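Local coordinates for protein Rab GDP-dissociation inhibitor (Saccharomyces cerevisiae, PDB 2BCG) that inhibits the dissociation of GDP from the Rab GTPase Sec4 and extracts GDP-bound Ypt7 from vacuolar membranes, serving the yeast secretory pathway, at residues G307-R312 with D373-E378; A364-I369 with K384-I389; D13-G18 with E278-K283; T22-S27 with V37-K42. All coordinates share one frame; numbering follows the deposited sequence.

Interaction 1 of 4, residues G307-R312 with D373-E378; sequences GQRVIR and DKPHIE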
loop_
_atom_site.group_PDB
_atom_site.type_symbol
_atom_site.label_atom_id
_atom_site.label_comp_id
_atom_site.label_asym_id
_atom_site.label_seq_id
_atom_site.Cartn_x
_atom_site.Cartn_y
_atom_site.Cartn_z
ATOM N N GLY A 307 -22.864 12.893 3.971
ATOM C CA GLY A 307 -23.123 14.326 4.160
ATOM C C GLY A 307 -21.860 15.157 4.373
ATOM O O GLY A 307 -21.933 16.344 4.741
ATOM N N GLN A 308 -20.707 14.544 4.126
ATOM C CA GLN A 308 -19.423 15.241 4.254
ATOM C C GLN A 308 -18.648 15.241 2.948
ATOM O O GLN A 308 -18.641 14.275 2.203
ATOM C CB GLN A 308 -18.566 14.573 5.312
ATOM C CG GLN A 308 -19.172 14.541 6.690
ATOM C CD GLN A 308 -18.415 13.624 7.596
ATOM O OE1 GLN A 308 -17.769 14.079 8.530
ATOM N NE2 GLN A 308 -18.472 12.308 7.317
ATOM N N ARG A 309 -17.987 16.361 2.681
ATOM C CA ARG A 309 -17.099 16.461 1.545
ATOM C C ARG A 309 -15.732 16.813 2.113
ATOM O O ARG A 309 -15.620 17.655 3.013
ATOM C CB ARG A 309 -17.501 17.604 0.607
ATOM C CG ARG A 309 -18.752 17.344 -0.220
ATOM C CD ARG A 309 -18.876 18.381 -1.338
ATOM N NE ARG A 309 -18.831 19.769 -0.851
ATOM C CZ ARG A 309 -18.357 20.811 -1.547
ATOM N NH1 ARG A 309 -17.828 20.631 -2.753
ATOM N NH2 ARG A 309 -18.398 22.031 -1.023
ATOM N N VAL A 310 -14.707 16.173 1.568
ATOM C CA VAL A 310 -13.348 16.398 2.042
ATOM C C VAL A 310 -12.564 17.106 0.961
ATOM O O VAL A 310 -12.520 16.647 -0.180
ATOM C CB VAL A 310 -12.657 15.044 2.360
ATOM C CG1 VAL A 310 -11.275 15.274 2.985
ATOM C CG2 VAL A 310 -13.505 14.207 3.311
ATOM N N ILE A 311 -11.914 18.218 1.321
ATOM C CA ILE A 311 -11.015 18.863 0.355
ATOM C C ILE A 311 -9.613 18.325 0.624
ATOM O O ILE A 311 -9.206 18.206 1.816
ATOM C CB ILE A 311 -11.053 20.410 0.406
ATOM C CG1 ILE A 311 -10.112 21.017 -0.636
ATOM C CG2 ILE A 311 -10.801 20.926 1.813
ATOM C CD1 ILE A 311 -10.353 22.500 -0.916
ATOM N N ARG A 312 -8.912 17.976 -0.461
ATOM C CA ARG A 312 -7.540 17.487 -0.359
ATOM C C ARG A 312 -6.678 18.285 -1.326
ATOM O O ARG A 312 -6.953 18.336 -2.553
ATOM C CB ARG A 312 -7.457 15.984 -0.656
ATOM C CG ARG A 312 -8.257 15.155 0.376
ATOM C CD ARG A 312 -8.322 13.695 0.060
ATOM N NE ARG A 312 -8.919 12.912 1.154
ATOM C CZ ARG A 312 -9.995 12.116 1.046
ATOM N NH1 ARG A 312 -10.614 11.954 -0.106
ATOM N NH2 ARG A 312 -10.407 11.420 2.106
ATOM N N ASP A 373 -18.422 27.898 2.406
ATOM C CA ASP A 373 -18.789 27.964 1.008
ATOM C C ASP A 373 -17.612 28.281 0.115
ATOM O O ASP A 373 -17.756 28.341 -1.104
ATOM C CB ASP A 373 -19.923 28.969 0.833
ATOM C CG ASP A 373 -21.173 28.563 1.622
ATOM O OD1 ASP A 373 -21.575 27.372 1.578
ATOM O OD2 ASP A 373 -21.748 29.431 2.310
ATOM N N LYS A 374 -16.431 28.461 0.720
ATOM C CA LYS A 374 -15.231 28.763 -0.031
ATOM C C LYS A 374 -14.155 27.794 0.448
ATOM O O LYS A 374 -13.303 28.169 1.269
ATOM C CB LYS A 374 -14.803 30.219 0.166
ATOM C CG LYS A 374 -15.752 31.213 -0.543
ATOM C CD LYS A 374 -15.285 32.648 -0.423
ATOM C CE LYS A 374 -16.267 33.579 -1.123
ATOM N NZ LYS A 374 -15.878 35.016 -0.922
ATOM N N PRO A 375 -14.240 26.530 -0.031
ATOM C CA PRO A 375 -13.396 25.435 0.475
ATOM C C PRO A 375 -11.900 25.758 0.448
ATOM O O PRO A 375 -11.204 25.488 1.436
ATOM C CB PRO A 375 -13.746 24.264 -0.448
ATOM C CG PRO A 375 -15.158 24.553 -0.863
ATOM C CD PRO A 375 -15.193 26.041 -1.050
ATOM N N HIS A 376 -11.422 26.361 -0.643
ATOM C CA HIS A 376 -10.000 26.727 -0.775
ATOM C C HIS A 376 -9.538 27.662 0.348
ATOM O O HIS A 376 -8.445 27.498 0.903
ATOM C CB HIS A 376 -9.719 27.336 -2.156
ATOM C CG HIS A 376 -9.914 26.381 -3.299
ATOM N ND1 HIS A 376 -9.487 26.658 -4.585
ATOM C CD2 HIS A 376 -10.480 25.148 -3.350
ATOM C CE1 HIS A 376 -9.793 25.641 -5.377
ATOM N NE2 HIS A 376 -10.386 24.708 -4.651
ATOM N N ILE A 377 -10.387 28.617 0.725
ATOM C CA ILE A 377 -10.057 29.569 1.794
ATOM C C ILE A 377 -9.919 28.897 3.183
ATOM O O ILE A 377 -9.134 29.339 4.037
ATOM C CB ILE A 377 -11.084 30.744 1.848
ATOM C CG1 ILE A 377 -11.062 31.555 0.535
ATOM C CG2 ILE A 377 -10.895 31.616 3.101
ATOM C CD1 ILE A 377 -9.802 31.426 -0.354
ATOM N N GLU A 378 -10.671 27.815 3.400
ATOM C CA GLU A 378 -10.626 27.096 4.675
ATOM C C GLU A 378 -9.231 26.589 4.932
ATOM O O GLU A 378 -8.821 26.461 6.097
ATOM C CB GLU A 378 -11.578 25.910 4.670
ATOM C CG GLU A 378 -13.025 26.348 4.746
ATOM C CD GLU A 378 -13.980 25.176 4.676
ATOM O OE1 GLU A 378 -14.833 25.192 3.765
ATOM O OE2 GLU A 378 -13.865 24.253 5.519
#
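With CG1 of Ile311 anti to the backbone N (chi1 -179°) and chi2 also extended at 164°, the side chain stands straight out from its strand and carries CD1 to the short, weakly bonded helix at about 375-378. There Ile311 CD1 lies 3.9 Å from Pro375 CB and 3.6 Å from His376 CD2, and it comes to the imidazole obliquely. The isoleucine crosses both partners at about a right angle. Proline suits a place near the start of a helix, where a backbone N-H is probably not needed, and its ring offers a compact apolar surface.

Two residues earlier, Arg309 bends at chi3 (-54°) and brings NH2 to 4.1 Å from Pro375 CG. The backbone N-H and C=O groups of strand 303-317 are engaged by strands 362-369 and 391-402, which leaves side chains to meet the helix. Glu378, facing the strand, is held by a salt bridge to Arg341.

Arg309 NH2 stays 6.7 Å from Asp373 OD1 and 6.8 Å from Glu378 OE1, too far for a salt bridge. The contact rests on van der Waals packing of the Ile311 methyl on the proline and an imidazole carbon, with the guanidinium at its margin.

Interaction 2 of 4, residues A364-I369 with K384-I389; sequences AIISTI and KLLGPI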
loop_
_atom_site.group_PDB
_atom_site.type_symbol
_atom_site.label_atom_id
_atom_site.label_comp_id
_atom_site.label_asym_id
_atom_site.label_seq_id
_atom_site.Cartn_x
_atom_site.Cartn_y
_atom_site.Cartn_z
ATOM N N ALA A 364 3.091 17.822 0.573
ATOM C CA ALA A 364 2.328 18.209 1.763
ATOM C C ALA A 364 0.887 18.157 1.351
ATOM O O ALA A 364 0.442 18.947 0.492
ATOM C CB ALA A 364 2.705 19.607 2.212
ATOM N N ILE A 365 0.165 17.191 1.903
ATOM C CA ILE A 365 -1.222 17.041 1.534
ATOM C C ILE A 365 -2.097 17.513 2.694
ATOM O O ILE A 365 -2.020 16.998 3.806
ATOM C CB ILE A 365 -1.567 15.598 1.186
ATOM C CG1 ILE A 365 -0.608 15.077 0.091
ATOM C CG2 ILE A 365 -3.019 15.546 0.722
ATOM C CD1 ILE A 365 -0.959 13.653 -0.411
ATOM N N ILE A 366 -2.879 18.544 2.433
ATOM C CA ILE A 366 -3.705 19.182 3.455
ATOM C C ILE A 366 -5.121 18.654 3.259
ATOM O O ILE A 366 -5.603 18.560 2.116
ATOM C CB ILE A 366 -3.723 20.716 3.286
ATOM C CG1 ILE A 366 -2.302 21.322 3.439
ATOM C CG2 ILE A 366 -4.681 21.352 4.283
ATOM C CD1 ILE A 366 -2.227 22.726 2.846
ATOM N N SER A 367 -5.808 18.346 4.349
ATOM C CA SER A 367 -7.198 17.899 4.192
ATOM C C SER A 367 -8.061 18.282 5.367
ATOM O O SER A 367 -7.593 18.386 6.499
ATOM C CB SER A 367 -7.257 16.409 3.938
ATOM O OG SER A 367 -6.905 15.710 5.079
ATOM N N THR A 368 -9.347 18.462 5.076
ATOM C CA THR A 368 -10.320 18.670 6.132
ATOM C C THR A 368 -11.697 18.463 5.530
ATOM O O THR A 368 -11.859 18.449 4.299
ATOM C CB THR A 368 -10.189 20.098 6.723
ATOM O OG1 THR A 368 -10.913 20.184 7.965
ATOM C CG2 THR A 368 -10.697 21.151 5.716
ATOM N N ILE A 369 -12.665 18.249 6.409
ATOM C CA ILE A 369 -14.061 18.243 6.023
ATOM C C ILE A 369 -14.484 19.711 5.796
ATOM O O ILE A 369 -14.259 20.585 6.641
ATOM C CB ILE A 369 -14.888 17.637 7.176
ATOM C CG1 ILE A 369 -14.584 16.140 7.355
ATOM C CG2 ILE A 369 -16.390 17.917 6.998
ATOM C CD1 ILE A 369 -14.783 15.299 6.130
ATOM N N LYS A 384 -0.424 28.478 4.883
ATOM C CA LYS A 384 0.525 29.444 5.476
ATOM C C LYS A 384 1.669 28.764 6.243
ATOM O O LYS A 384 2.744 29.359 6.426
ATOM C CB LYS A 384 -0.195 30.389 6.414
ATOM C CG LYS A 384 -0.801 31.583 5.736
ATOM C CD LYS A 384 -1.680 32.315 6.731
ATOM C CE LYS A 384 -1.802 33.788 6.410
ATOM N NZ LYS A 384 -3.165 34.284 6.767
ATOM N N LEU A 385 1.439 27.539 6.728
ATOM C CA LEU A 385 2.466 26.834 7.517
ATOM C C LEU A 385 3.541 26.259 6.608
ATOM O O LEU A 385 4.570 25.824 7.081
ATOM C CB LEU A 385 1.846 25.695 8.309
ATOM C CG LEU A 385 0.844 26.088 9.394
ATOM C CD1 LEU A 385 0.141 24.864 9.979
ATOM C CD2 LEU A 385 1.578 26.852 10.508
ATOM N N LEU A 386 3.293 26.213 5.303
ATOM C CA LEU A 386 4.199 25.456 4.425
ATOM C C LEU A 386 5.345 26.214 3.810
ATOM O O LEU A 386 6.217 25.600 3.216
ATOM C CB LEU A 386 3.419 24.818 3.267
ATOM C CG LEU A 386 2.265 23.912 3.706
ATOM C CD1 LEU A 386 1.617 23.272 2.477
ATOM C CD2 LEU A 386 2.703 22.805 4.670
ATOM N N GLY A 387 5.356 27.542 3.930
ATOM C CA GLY A 387 6.323 28.315 3.165
ATOM C C GLY A 387 5.926 28.357 1.670
ATOM O O GLY A 387 4.807 27.997 1.291
ATOM N N PRO A 388 6.841 28.814 0.798
ATOM C CA PRO A 388 6.464 28.927 -0.620
ATOM C C PRO A 388 6.050 27.580 -1.229
ATOM O O PRO A 388 6.670 26.564 -0.992
ATOM C CB PRO A 388 7.728 29.478 -1.283
ATOM C CG PRO A 388 8.458 30.195 -0.173
ATOM C CD PRO A 388 8.183 29.374 1.061
ATOM N N ILE A 389 5.000 27.604 -2.044
ATOM C CA ILE A 389 4.464 26.353 -2.629
ATOM C C ILE A 389 4.700 26.395 -4.145
ATOM O O ILE A 389 4.361 27.401 -4.809
ATOM C CB ILE A 389 2.945 26.176 -2.293
ATOM C CG1 ILE A 389 2.706 26.060 -0.769
ATOM C CG2 ILE A 389 2.360 24.997 -3.107
ATOM C CD1 ILE A 389 1.253 26.314 -0.322
#
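Thr368 OG1, on the same strand as the contact residues Ala364 and Ile366, is gripped by several groups: it hydrogen-bonds to the carbonyl oxygen of Asp344 and, more weakly, to Ser343 OG and Arg341 NH2. This buried hydroxyl is thus well supplied with partners near one end of the segment, while the contact with 384-389 is wholly apolar and centres on Leu386. In Leu386, CG anti to the carbonyl carbon (chi1 -56°) and an extended chi2 bring both methyls against Ala364. Leu386 CD1 sits 3.8 Å from Ala364 CB, and Leu386 CD2 approaches the same methyl at 4.0 Å, so the fork of the leucine straddles the alanine.

Strand 362-369 is an inner strand of the seven-stranded mixed sheet, lying between 345-351 and 303-317; Ala364 and Ile366, two apart, project from one face of it, and Leu386, in the turn after helix 380-383, packs on that face. Alanine, small at its position, lets the leucine come close to the strand. Ile366 is longer and meets Leu386 tip to tip, its CD1 3.9 Å from Leu386 CD1. Phe383 and Ala382 of the helix also lean on Ile366.

Interaction 3 of 4, residues D13-G18 with E278-K283; sequences DVIVLG and EGVKTK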
loop_
_atom_site.group_PDB
_atom_site.type_symbol
_atom_site.label_atom_id
_atom_site.label_comp_id
_atom_site.label_asym_id
_atom_site.label_seq_id
_atom_site.Cartn_x
_atom_site.Cartn_y
_atom_site.Cartn_z
ATOM N N ASP A 13 -15.942 -18.270 -6.116
ATOM C CA ASP A 13 -16.591 -18.070 -4.803
ATOM C C ASP A 13 -16.966 -16.604 -4.537
ATOM O O ASP A 13 -17.974 -16.323 -3.878
ATOM C CB ASP A 13 -15.698 -18.520 -3.645
ATOM C CG ASP A 13 -15.532 -20.021 -3.567
ATOM O OD1 ASP A 13 -14.385 -20.485 -3.514
ATOM O OD2 ASP A 13 -16.557 -20.754 -3.526
ATOM N N VAL A 14 -16.117 -15.670 -4.998
ATOM C CA VAL A 14 -16.324 -14.268 -4.724
ATOM C C VAL A 14 -15.781 -13.476 -5.917
ATOM O O VAL A 14 -14.702 -13.814 -6.462
ATOM C CB VAL A 14 -15.503 -13.841 -3.469
ATOM C CG1 VAL A 14 -15.650 -12.340 -3.182
ATOM C CG2 VAL A 14 -15.872 -14.704 -2.215
ATOM N N ILE A 15 -16.533 -12.467 -6.328
ATOM C CA ILE A 15 -16.037 -11.429 -7.252
ATOM C C ILE A 15 -15.792 -10.140 -6.460
ATOM O O ILE A 15 -16.600 -9.746 -5.640
ATOM C CB ILE A 15 -17.022 -11.219 -8.418
ATOM C CG1 ILE A 15 -17.014 -12.489 -9.277
ATOM C CG2 ILE A 15 -16.651 -9.974 -9.248
ATOM C CD1 ILE A 15 -18.129 -12.523 -10.342
ATOM N N VAL A 16 -14.635 -9.513 -6.697
ATOM C CA VAL A 16 -14.297 -8.250 -6.031
ATOM C C VAL A 16 -14.108 -7.195 -7.130
ATOM O O VAL A 16 -13.450 -7.483 -8.137
ATOM C CB VAL A 16 -13.034 -8.406 -5.168
ATOM C CG1 VAL A 16 -12.751 -7.131 -4.365
ATOM C CG2 VAL A 16 -13.191 -9.616 -4.213
ATOM N N LEU A 17 -14.700 -6.020 -6.924
ATOM C CA LEU A 17 -14.663 -4.915 -7.899
ATOM C C LEU A 17 -13.988 -3.699 -7.300
ATOM O O LEU A 17 -14.394 -3.191 -6.237
ATOM C CB LEU A 17 -16.062 -4.529 -8.374
ATOM C CG LEU A 17 -16.865 -5.710 -8.951
ATOM C CD1 LEU A 17 -18.253 -5.196 -9.350
ATOM C CD2 LEU A 17 -16.151 -6.346 -10.124
ATOM N N GLY A 18 -12.961 -3.242 -8.018
ATOM C CA GLY A 18 -12.112 -2.145 -7.567
ATOM C C GLY A 18 -10.937 -2.621 -6.751
ATOM O O GLY A 18 -11.062 -3.517 -5.888
ATOM N N GLU A 278 -25.525 -12.161 -8.942
ATOM C CA GLU A 278 -25.096 -13.438 -9.495
ATOM C C GLU A 278 -23.819 -13.408 -10.349
ATOM O O GLU A 278 -23.127 -14.429 -10.456
ATOM C CB GLU A 278 -26.233 -14.099 -10.276
ATOM C CG GLU A 278 -27.349 -14.673 -9.409
ATOM C CD GLU A 278 -28.385 -15.437 -10.231
ATOM O OE1 GLU A 278 -29.022 -16.351 -9.646
ATOM O OE2 GLU A 278 -28.563 -15.117 -11.435
ATOM N N GLY A 279 -23.512 -12.244 -10.928
ATOM C CA GLY A 279 -22.279 -12.089 -11.713
ATOM C C GLY A 279 -22.118 -10.779 -12.452
ATOM O O GLY A 279 -22.853 -9.815 -12.218
ATOM N N VAL A 280 -21.133 -10.746 -13.352
ATOM C CA VAL A 280 -20.824 -9.554 -14.158
ATOM C C VAL A 280 -20.534 -9.957 -15.604
ATOM O O VAL A 280 -19.995 -11.043 -15.851
ATOM C CB VAL A 280 -19.622 -8.722 -13.590
ATOM C CG1 VAL A 280 -19.959 -8.174 -12.217
ATOM C CG2 VAL A 280 -18.341 -9.530 -13.572
ATOM N N LYS A 281 -20.891 -9.077 -16.545
ATOM C CA LYS A 281 -20.524 -9.239 -17.948
ATOM C C LYS A 281 -19.433 -8.231 -18.289
ATOM O O LYS A 281 -19.518 -7.043 -17.946
ATOM C CB LYS A 281 -21.750 -9.016 -18.840
ATOM C CG LYS A 281 -21.543 -9.234 -20.347
ATOM C CD LYS A 281 -22.856 -8.961 -21.122
ATOM C CE LYS A 281 -22.712 -9.125 -22.632
ATOM N NZ LYS A 281 -24.073 -9.071 -23.293
ATOM N N THR A 282 -18.399 -8.725 -18.967
ATOM C CA THR A 282 -17.272 -7.910 -19.361
ATOM C C THR A 282 -16.906 -8.246 -20.807
ATOM O O THR A 282 -17.443 -9.207 -21.367
ATOM C CB THR A 282 -16.050 -8.211 -18.456
ATOM O OG1 THR A 282 -15.527 -9.487 -18.813
ATOM C CG2 THR A 282 -16.400 -8.211 -16.939
ATOM N N LYS A 283 -15.990 -7.455 -21.385
ATOM C CA LYS A 283 -15.418 -7.709 -22.714
ATOM C C LYS A 283 -14.743 -9.071 -22.823
ATOM O O LYS A 283 -14.527 -9.574 -23.925
ATOM C CB LYS A 283 -14.401 -6.607 -23.067
ATOM C CG LYS A 283 -13.137 -6.613 -22.202
ATOM C CD LYS A 283 -12.254 -5.404 -22.484
ATOM C CE LYS A 283 -10.952 -5.505 -21.704
ATOM N NZ LYS A 283 -10.077 -4.318 -21.899
#
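Val280, Ile15 and Leu17 carry this contact between two layers of a Rossmann-like fold of the kind found in FAD-binding proteins: strand 14-17, the middle strand of the five-stranded parallel sheet, and strand 276-282, the middle strand of a three-stranded antiparallel sheet that packs on it. Such a small antiparallel sheet against the parallel one is also seen in those proteins, a likeness of fold only. The two short strand segments pass 8.7 Å apart at 49°, a separation bridged by side chains.

Val280 has the most surface covered. Its two methyls serve different partners, and Val280 CG2 faces Ile15 CD1 at 4.4 Å. Because residues 15 and 17 alternate with Val14 and Val16, both point to the same side of the sheet, and the beta-branched valine lies between their ends in loose van der Waals contact. Ile15 keeps CG1 anti to its carbonyl carbon (chi1 -68°) with chi2 extended, so CD1 reaches across the gap to the backbone as well, lying 4.4 Å from Gly279 CA.

Gly279 belongs to a classic beta bulge, in which it and Glu278 both face Leu269, so Ile15 CD1 packs on the CA of the bulge glycine. Val280 also touches Ile40 of the neighbouring parallel strand, and Leu17 rests on Val292 and Ala294. On the other flank of the valine, Leu17 CD1 comes to 4.5 Å from Val280 CG1.

Interaction 4 of 4, residues T22-S27 with V37-K42; sequences TECILS and VLHIDK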
loop_
_atom_site.group_PDB
_atom_site.type_symbol
_atom_site.label_atom_id
_atom_site.label_comp_id
_atom_site.label_asym_id
_atom_site.label_seq_id
_atom_site.Cartn_x
_atom_site.Cartn_y
_atom_site.Cartn_z
ATOM N N THR A 22 -9.109 -1.490 0.768
ATOM C CA THR A 22 -10.096 -2.302 1.494
ATOM C C THR A 22 -10.397 -3.582 0.719
ATOM O O THR A 22 -10.371 -4.681 1.299
ATOM C CB THR A 22 -11.366 -1.504 1.718
ATOM O OG1 THR A 22 -11.051 -0.330 2.454
ATOM C CG2 THR A 22 -12.434 -2.339 2.440
ATOM N N GLU A 23 -10.611 -3.442 -0.589
ATOM C CA GLU A 23 -10.960 -4.593 -1.443
ATOM C C GLU A 23 -9.779 -5.538 -1.591
ATOM O O GLU A 23 -9.942 -6.763 -1.604
ATOM C CB GLU A 23 -11.404 -4.152 -2.835
ATOM C CG GLU A 23 -12.839 -3.681 -2.910
ATOM C CD GLU A 23 -13.097 -2.356 -2.213
ATOM O OE1 GLU A 23 -14.244 -2.157 -1.730
ATOM O OE2 GLU A 23 -12.204 -1.475 -2.232
ATOM N N CYS A 24 -8.580 -4.975 -1.778
ATOM C CA CYS A 24 -7.410 -5.831 -1.942
ATOM C C CYS A 24 -7.142 -6.627 -0.637
ATOM O O CYS A 24 -6.807 -7.795 -0.718
ATOM C CB CYS A 24 -6.177 -5.035 -2.359
ATOM S SG CYS A 24 -6.322 -4.344 -4.014
ATOM N N ILE A 25 -7.345 -6.029 0.541
ATOM C CA ILE A 25 -7.158 -6.805 1.781
ATOM C C ILE A 25 -8.147 -7.948 1.851
ATOM O O ILE A 25 -7.782 -9.090 2.177
ATOM C CB ILE A 25 -7.252 -5.930 3.052
ATOM C CG1 ILE A 25 -6.063 -4.956 3.046
ATOM C CG2 ILE A 25 -7.155 -6.816 4.324
ATOM C CD1 ILE A 25 -6.098 -3.908 4.196
ATOM N N LEU A 26 -9.406 -7.624 1.560
ATOM C CA LEU A 26 -10.454 -8.660 1.602
ATOM C C LEU A 26 -10.148 -9.761 0.594
ATOM O O LEU A 26 -10.262 -10.953 0.928
ATOM C CB LEU A 26 -11.822 -8.034 1.389
ATOM C CG LEU A 26 -12.254 -7.211 2.597
ATOM C CD1 LEU A 26 -13.296 -6.203 2.160
ATOM C CD2 LEU A 26 -12.761 -8.180 3.676
ATOM N N SER A 27 -9.775 -9.382 -0.634
ATOM C CA SER A 27 -9.440 -10.367 -1.667
ATOM C C SER A 27 -8.307 -11.281 -1.164
ATOM O O SER A 27 -8.378 -12.527 -1.281
ATOM C CB SER A 27 -9.053 -9.642 -2.954
ATOM O OG SER A 27 -8.639 -10.576 -3.949
ATOM N N VAL A 37 -11.255 -16.473 -5.983
ATOM C CA VAL A 37 -11.597 -15.037 -6.093
ATOM C C VAL A 37 -11.255 -14.487 -7.479
ATOM O O VAL A 37 -10.186 -14.792 -8.010
ATOM C CB VAL A 37 -10.812 -14.199 -5.031
ATOM C CG1 VAL A 37 -11.076 -12.703 -5.204
ATOM C CG2 VAL A 37 -11.256 -14.632 -3.623
ATOM N N LEU A 38 -12.186 -13.716 -8.049
ATOM C CA LEU A 38 -11.933 -12.971 -9.289
ATOM C C LEU A 38 -11.986 -11.499 -8.932
ATOM O O LEU A 38 -12.989 -11.054 -8.384
ATOM C CB LEU A 38 -12.999 -13.244 -10.357
ATOM C CG LEU A 38 -12.825 -12.404 -11.640
ATOM C CD1 LEU A 38 -11.494 -12.670 -12.304
ATOM C CD2 LEU A 38 -13.959 -12.733 -12.600
ATOM N N HIS A 39 -10.898 -10.765 -9.203
ATOM C CA HIS A 39 -10.764 -9.351 -8.800
ATOM C C HIS A 39 -10.617 -8.490 -10.062
ATOM O O HIS A 39 -9.661 -8.667 -10.825
ATOM C CB HIS A 39 -9.575 -9.171 -7.852
ATOM C CG HIS A 39 -9.659 -7.943 -6.999
ATOM N ND1 HIS A 39 -8.987 -7.807 -5.795
ATOM C CD2 HIS A 39 -10.353 -6.795 -7.175
ATOM C CE1 HIS A 39 -9.253 -6.618 -5.283
ATOM N NE2 HIS A 39 -10.076 -5.981 -6.103
ATOM N N ILE A 40 -11.583 -7.604 -10.298
ATOM C CA ILE A 40 -11.621 -6.813 -11.527
ATOM C C ILE A 40 -11.563 -5.342 -11.198
ATOM O O ILE A 40 -12.137 -4.911 -10.190
ATOM C CB ILE A 40 -12.924 -7.094 -12.311
ATOM C CG1 ILE A 40 -13.120 -8.597 -12.539
ATOM C CG2 ILE A 40 -13.022 -6.267 -13.646
ATOM C CD1 ILE A 40 -14.548 -8.944 -13.060
ATOM N N ASP A 41 -10.862 -4.578 -12.047
ATOM C CA ASP A 41 -10.917 -3.108 -11.975
ATOM C C ASP A 41 -11.180 -2.529 -13.372
ATOM O O ASP A 41 -10.573 -2.958 -14.351
ATOM C CB ASP A 41 -9.602 -2.553 -11.383
ATOM C CG ASP A 41 -9.764 -1.170 -10.728
ATOM O OD1 ASP A 41 -9.191 -0.953 -9.625
ATOM O OD2 ASP A 41 -10.433 -0.296 -11.332
ATOM N N LYS A 42 -12.097 -1.564 -13.436
ATOM C CA LYS A 42 -12.343 -0.793 -14.668
ATOM C C LYS A 42 -11.145 0.094 -15.034
ATOM O O LYS A 42 -10.973 0.466 -16.205
ATOM C CB LYS A 42 -13.647 0.018 -14.564
ATOM C CG LYS A 42 -13.713 1.004 -13.391
ATOM C CD LYS A 42 -15.150 1.397 -13.033
ATOM C CE LYS A 42 -15.227 2.059 -11.664
ATOM N NZ LYS A 42 -16.609 2.077 -11.084
#
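His39 packs against helix 21-32 and meets three of its residues. Ser27, with OG anti to the backbone N (chi1 176°), places OG 3.3 Å from His39 ND1, at most a weak hydrogen bond, since Ser252 OG and Tyr259 OH also bond this hydroxyl; the same OG lies 3.5 Å from Val37 CG1. A small serine suits this spot, where helix and strand come closest. Glu23 CB packs 4.0 Å from His39 NE2, and its chain then bends at chi2 so that the carboxylate leads away to Ser414. Cys24 presents its backbone N at the ring edge, in plane, while its SG stands 4.8 Å from the ring centroid, an oblique sulfur-aromatic contact. The ring's firmer bonds are His39 NE2 to Gly18 O at 2.7 Å and ND1 to Tyr259 OH.

Further out, Ser252 holds Ser27 as a second shell. Strand 14-17, this helix and strand 37-40 form a beta-alpha-beta unit, in which the helix runs nearly antiparallel to strand 37-40. A leucine in place of His39 would probably leave Gly18 O without its donor and cost the Tyr259 hydroxyl one of its partners at the helix-strand interface.

Since a carbonyl can only accept, NE2 must donate to Gly18 O, and a neutral ring would then have ND1 as acceptor. Both nitrogens of this buried imidazole are thus satisfied, and its rotation is probably fixed.

How the interactions relate
The four contacts fall into two pairs, and within each pair they touch. Interactions 3 and 4 have centres about 10 Å apart and share the parallel sheet, where strands 14-17 and 37-40 are neighbours. Interactions 1 and 2, centres about 13 Å apart, use adjacent strands of the mixed sheet, 303-317 and 362-369. Between the pairs, centres lie about 30 to 40 Å apart. Along the chain, both segments of interaction 4 fall between those of interaction 3; after 278-283, the segments of interactions 1 and 2 alternate. The parallel sheet is thus packed on by a helix local in sequence (interaction 4) and by strands more than 250 residues away (interaction 3), the mixed sheet by the short helix and turn following strand 362-369.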